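Local coordinates for protein orotidine 5'-phosphate decarboxylase (Lactobacillus acidophilus, PDB 3TFX) that probably catalyses the decarboxylation of orotidine 5'-monophosphate to uridine 5'-monophosphate, the last step of de novo UMP biosynthesis, and forms a homodimer, at residues 149-154 and 173-178; 156-161 and 177-182. All coordinates share one frame; numbering follows the deposited sequence.

Interaction 1 (149-154 and 173-178); sequences LAKMAK and ENIGDD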
# COMPACT_ATOMS: atom_id res chain seq x y z
N LEU A 149 0.79 5.52 -17.76
CA LEU A 149 1.05 5.60 -16.32
C LEU A 149 2.50 6.03 -16.04
O LEU A 149 2.75 6.87 -15.19
CB LEU A 149 0.78 4.25 -15.67
CG LEU A 149 -0.55 3.97 -14.94
CD1 LEU A 149 -1.67 4.97 -15.17
CD2 LEU A 149 -1.01 2.55 -15.16
N ALA A 150 3.45 5.46 -16.79
CA ALA A 150 4.85 5.80 -16.62
C ALA A 150 5.14 7.28 -16.95
O ALA A 150 5.77 7.98 -16.15
CB ALA A 150 5.74 4.87 -17.43
N LYS A 151 4.67 7.75 -18.10
CA LYS A 151 4.85 9.15 -18.51
C LYS A 151 4.29 10.11 -17.46
O LYS A 151 4.96 11.07 -17.05
CB LYS A 151 4.21 9.42 -19.87
CG LYS A 151 5.00 8.91 -21.06
CD LYS A 151 4.28 9.16 -22.39
CE LYS A 151 4.22 10.65 -22.74
NZ LYS A 151 5.58 11.24 -23.03
N MSE A 152 3.06 9.83 -17.02
CA MSE A 152 2.41 10.63 -15.99
C MSE A 152 3.20 10.66 -14.70
O MSE A 152 3.31 11.72 -14.07
CB MSE A 152 0.99 10.14 -15.73
CG MSE A 152 0.19 11.06 -14.78
SE MSE A 152 -1.42 10.21 -14.08
CE MSE A 152 -0.59 8.80 -13.03
N ALA A 153 3.75 9.52 -14.30
CA ALA A 153 4.59 9.44 -13.10
C ALA A 153 5.81 10.35 -13.23
O ALA A 153 6.12 11.11 -12.30
CB ALA A 153 5.03 7.99 -12.84
N LYS A 154 6.51 10.26 -14.36
CA LYS A 154 7.62 11.17 -14.68
C LYS A 154 7.19 12.64 -14.56
O LYS A 154 7.87 13.42 -13.92
CB LYS A 154 8.22 10.88 -16.06
CG LYS A 154 9.11 11.97 -16.67
CD LYS A 154 10.45 12.09 -15.97
CE LYS A 154 11.38 13.09 -16.64
NZ LYS A 154 12.66 13.23 -15.85
N GLU A 173 12.46 5.18 -24.61
CA GLU A 173 12.14 5.90 -25.86
C GLU A 173 11.28 7.13 -25.62
O GLU A 173 11.49 8.17 -26.22
CB GLU A 173 11.37 4.99 -26.84
CG GLU A 173 12.20 4.25 -27.88
CD GLU A 173 12.53 5.09 -29.13
OE1 GLU A 173 12.81 4.50 -30.19
OE2 GLU A 173 12.53 6.34 -29.05
N ASN A 174 10.28 6.97 -24.74
CA ASN A 174 9.34 8.05 -24.42
C ASN A 174 9.75 8.97 -23.26
O ASN A 174 9.43 10.16 -23.27
CB ASN A 174 7.96 7.45 -24.17
CG ASN A 174 7.35 6.87 -25.44
OD1 ASN A 174 6.69 7.59 -26.18
ND2 ASN A 174 7.58 5.59 -25.70
N ILE A 175 10.45 8.43 -22.27
CA ILE A 175 10.70 9.18 -21.03
C ILE A 175 12.15 9.68 -20.88
O ILE A 175 12.38 10.73 -20.30
CB ILE A 175 10.23 8.39 -19.78
CG1 ILE A 175 8.70 8.25 -19.82
CG2 ILE A 175 10.69 9.09 -18.49
CD1 ILE A 175 8.12 7.18 -18.90
N GLY A 176 13.12 8.93 -21.40
CA GLY A 176 14.51 9.40 -21.42
C GLY A 176 15.35 8.96 -20.23
O GLY A 176 14.96 8.08 -19.47
N ASP A 177 16.51 9.61 -20.08
CA ASP A 177 17.57 9.16 -19.17
C ASP A 177 17.49 9.72 -17.74
O ASP A 177 18.15 9.20 -16.82
CB ASP A 177 18.95 9.46 -19.78
CG ASP A 177 19.23 8.63 -21.04
OD1 ASP A 177 18.83 7.46 -21.06
OD2 ASP A 177 19.85 9.15 -22.00
N ASP A 178 16.69 10.76 -17.53
CA ASP A 178 16.53 11.36 -16.20
C ASP A 178 15.39 10.66 -15.43
O ASP A 178 14.36 11.25 -15.12
CB ASP A 178 16.33 12.89 -16.32
CG ASP A 178 16.35 13.60 -14.97
OD1 ASP A 178 15.70 14.65 -14.86
OD2 ASP A 178 17.00 13.10 -14.00
O HOH W 1 14.34 15.54 -17.10

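Interaction 2 (156-161 and 177-182); sequences SGADGV and DDFLYV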
# COMPACT_ATOMS: atom_id res chain seq x y z
N SER A 156 4.93 13.82 -12.79
CA SER A 156 4.37 14.07 -11.47
C SER A 156 5.35 13.96 -10.31
O SER A 156 4.93 13.80 -9.16
CB SER A 156 3.18 13.16 -11.23
OG SER A 156 2.23 13.29 -12.27
N GLY A 157 6.65 14.01 -10.58
CA GLY A 157 7.66 13.92 -9.52
C GLY A 157 8.22 12.54 -9.17
O GLY A 157 9.07 12.43 -8.28
N ALA A 158 7.78 11.49 -9.85
CA ALA A 158 8.40 10.17 -9.62
C ALA A 158 9.81 10.16 -10.19
O ALA A 158 10.08 10.76 -11.22
CB ALA A 158 7.57 9.06 -10.23
N ASP A 159 10.72 9.48 -9.51
CA ASP A 159 12.09 9.36 -9.99
C ASP A 159 12.30 8.18 -10.93
O ASP A 159 13.32 8.09 -11.61
CB ASP A 159 13.04 9.27 -8.81
CG ASP A 159 12.93 10.47 -7.91
OD1 ASP A 159 13.22 11.59 -8.37
OD2 ASP A 159 12.55 10.28 -6.73
N GLY A 160 11.34 7.27 -10.95
CA GLY A 160 11.46 6.07 -11.78
C GLY A 160 10.20 5.24 -11.77
O GLY A 160 9.19 5.64 -11.18
N VAL A 161 10.26 4.10 -12.47
CA VAL A 161 9.17 3.13 -12.49
C VAL A 161 9.69 1.70 -12.27
O VAL A 161 10.84 1.39 -12.55
CB VAL A 161 8.42 3.12 -13.84
CG1 VAL A 161 7.50 4.31 -13.95
CG2 VAL A 161 9.41 3.02 -15.02
N ASP A 177 16.51 9.61 -20.08
CA ASP A 177 17.57 9.16 -19.17
C ASP A 177 17.49 9.72 -17.74
O ASP A 177 18.15 9.20 -16.82
CB ASP A 177 18.95 9.46 -19.78
CG ASP A 177 19.23 8.63 -21.04
OD1 ASP A 177 18.83 7.46 -21.06
OD2 ASP A 177 19.85 9.15 -22.00
N ASP A 178 16.69 10.76 -17.53
CA ASP A 178 16.53 11.36 -16.20
C ASP A 178 15.39 10.66 -15.43
O ASP A 178 14.36 11.25 -15.12
CB ASP A 178 16.33 12.89 -16.32
CG ASP A 178 16.35 13.60 -14.97
OD1 ASP A 178 15.70 14.65 -14.86
OD2 ASP A 178 17.00 13.10 -14.00
N PHE A 179 15.62 9.38 -15.15
CA PHE A 179 14.58 8.46 -14.69
C PHE A 179 15.21 7.10 -14.41
O PHE A 179 16.21 6.72 -15.05
CB PHE A 179 13.51 8.29 -15.77
CG PHE A 179 12.11 8.06 -15.23
CD1 PHE A 179 11.54 8.95 -14.32
CD2 PHE A 179 11.35 6.98 -15.68
CE1 PHE A 179 10.23 8.76 -13.85
CE2 PHE A 179 10.04 6.78 -15.22
CZ PHE A 179 9.48 7.68 -14.31
N LEU A 180 14.65 6.39 -13.44
CA LEU A 180 15.15 5.07 -13.07
C LEU A 180 14.23 3.97 -13.57
O LEU A 180 13.04 3.96 -13.27
CB LEU A 180 15.30 4.97 -11.54
CG LEU A 180 16.34 5.92 -10.92
CD1 LEU A 180 16.18 5.94 -9.42
CD2 LEU A 180 17.82 5.57 -11.33
N TYR A 181 14.77 3.05 -14.36
CA TYR A 181 14.00 1.89 -14.79
C TYR A 181 14.43 0.71 -13.93
O TYR A 181 15.52 0.17 -14.12
CB TYR A 181 14.17 1.66 -16.30
CG TYR A 181 13.86 2.91 -17.10
CD1 TYR A 181 12.56 3.20 -17.48
CD2 TYR A 181 14.86 3.82 -17.44
CE1 TYR A 181 12.25 4.36 -18.20
CE2 TYR A 181 14.57 4.99 -18.17
CZ TYR A 181 13.25 5.25 -18.53
OH TYR A 181 12.94 6.39 -19.23
N VAL A 182 13.59 0.36 -12.96
CA VAL A 182 13.90 -0.67 -11.97
C VAL A 182 13.19 -1.98 -12.33
O VAL A 182 11.95 -2.02 -12.40
CB VAL A 182 13.53 -0.22 -10.55
CG1 VAL A 182 13.78 -1.34 -9.52
CG2 VAL A 182 14.31 1.06 -10.17

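Interaction 1 (149-154 and 173-178)
Ile175 CD1 sits over one face of the flat Ala150-Lys151 peptide, 3.6 Å from Ala150 C, while the carboxylate of Asp178 has Lys154 NZ above its plane rather than in line with its oxygens. These two meetings join helix 142-155 to the end of helix 168-175, neighbouring helices in the outer layer of a TIM barrel. Ile175 is the main apolar element, its CD1, CG1 and CG2 divided among three residues. CD1, at the end of the longer branch, also touches Ala150 CB at 3.6 Å. CG1 is crossed by the aliphatic part of Lys151, with Lys151 CG 4.0 Å from Ile175 CG1. CG2 lies against the run of CB, CG and CD of Lys154, the nearest being Lys154 CG at 3.8 Å from Ile175 CG2; the Lys154 chain and Ile175 run antiparallel alongside each other. Lys151, bent at chi3 and chi4, brings its ammonium back toward the backbone O of Asn174 without bonding to it. Asn174 instead gives its ND2 to Lys170 O within its own helix.

Lys154 starts with CG opposite its backbone N (chi1 164°), bends once at chi2 (71°) and then runs extended, a path that carries NZ past Ile175 to the loop. There Lys154 NZ donates to Asp178 O at 2.7 Å, the donor tilted 17° from the carbonyl plane, and makes a longer salt bridge to the carboxylate. The loop reaches this position because the chain leaves the helix at Gly176, whose positive phi suits glycine. A water completes the polar end of the contact: it accepts from Lys154 NZ at 3.1 Å and donates to Asp178 OD1 at 2.8 Å, joining the same two groups as the direct 3.5 Å bridge between NZ and OD1.

Interaction 2 (156-161 and 177-182)
Phe179 turns its ring over Gly160 with chi1 at -147°, off the usual staggered values, and chi2 at 54°. Gly160 CA stands 3.5 Å from the ring centroid and 11° off its normal, a CH-pi contact over the face. At the ring's edge Phe179 CE1 meets Ala158 O at 3.3 Å, and Val161 CG1 comes obliquely to Phe179 CE2 at 3.8 Å, on the same side of the ring as Gly160 CA. An alanine in place of Phe179 would take away the ring, and a gap would probably open beside Gly160 and Val161, leaving the Val161 methyls with less to pack on.

Beneath this packing the backbones pair in parallel. Leu180 N donates to Asp159 O at 2.8 Å, on a lone pair in the carbonyl plane. Val161 N reaches Leu180 O at 2.9 Å and Val182 N reaches Val161 O at 3.0 Å, both approaching almost straight on to the oxygen. Gly160 comes so close to Leu180 that a side chain there would run into Leu180 O. Val161 and Tyr181 point to the same face, toward helix 168-175, where Tyr181 OH bonds Gly176 O. Asp159 turns to Lys102 in a salt bridge. Strands 160-162 and 180-183 with the helix between them form a beta-alpha-beta crossover, the connection by which a TIM barrel is built from successive beta-alpha units.

In the fold
From the N-terminal side, helix 142-155 comes first, and the turn after it holds Ala158 N to Ala153 O as the chain enters strand 160-162. Helix 168-175 follows, then the loop through Asp177 and Asp178, which both interactions share, and finally strand 180-183. Interaction 1 closes a loop of 18 residues and interaction 2 one of 15; the spans are staggered along the chain, so they cross rather than nest. Interaction 1 ties two outer helices together, interaction 2 two adjacent barrel strands. Between the layers, Phe179, just before the strand, packs on Lys154, and Tyr181, on the strand, packs on Ile175, so that the helical layer meets the barrel wall.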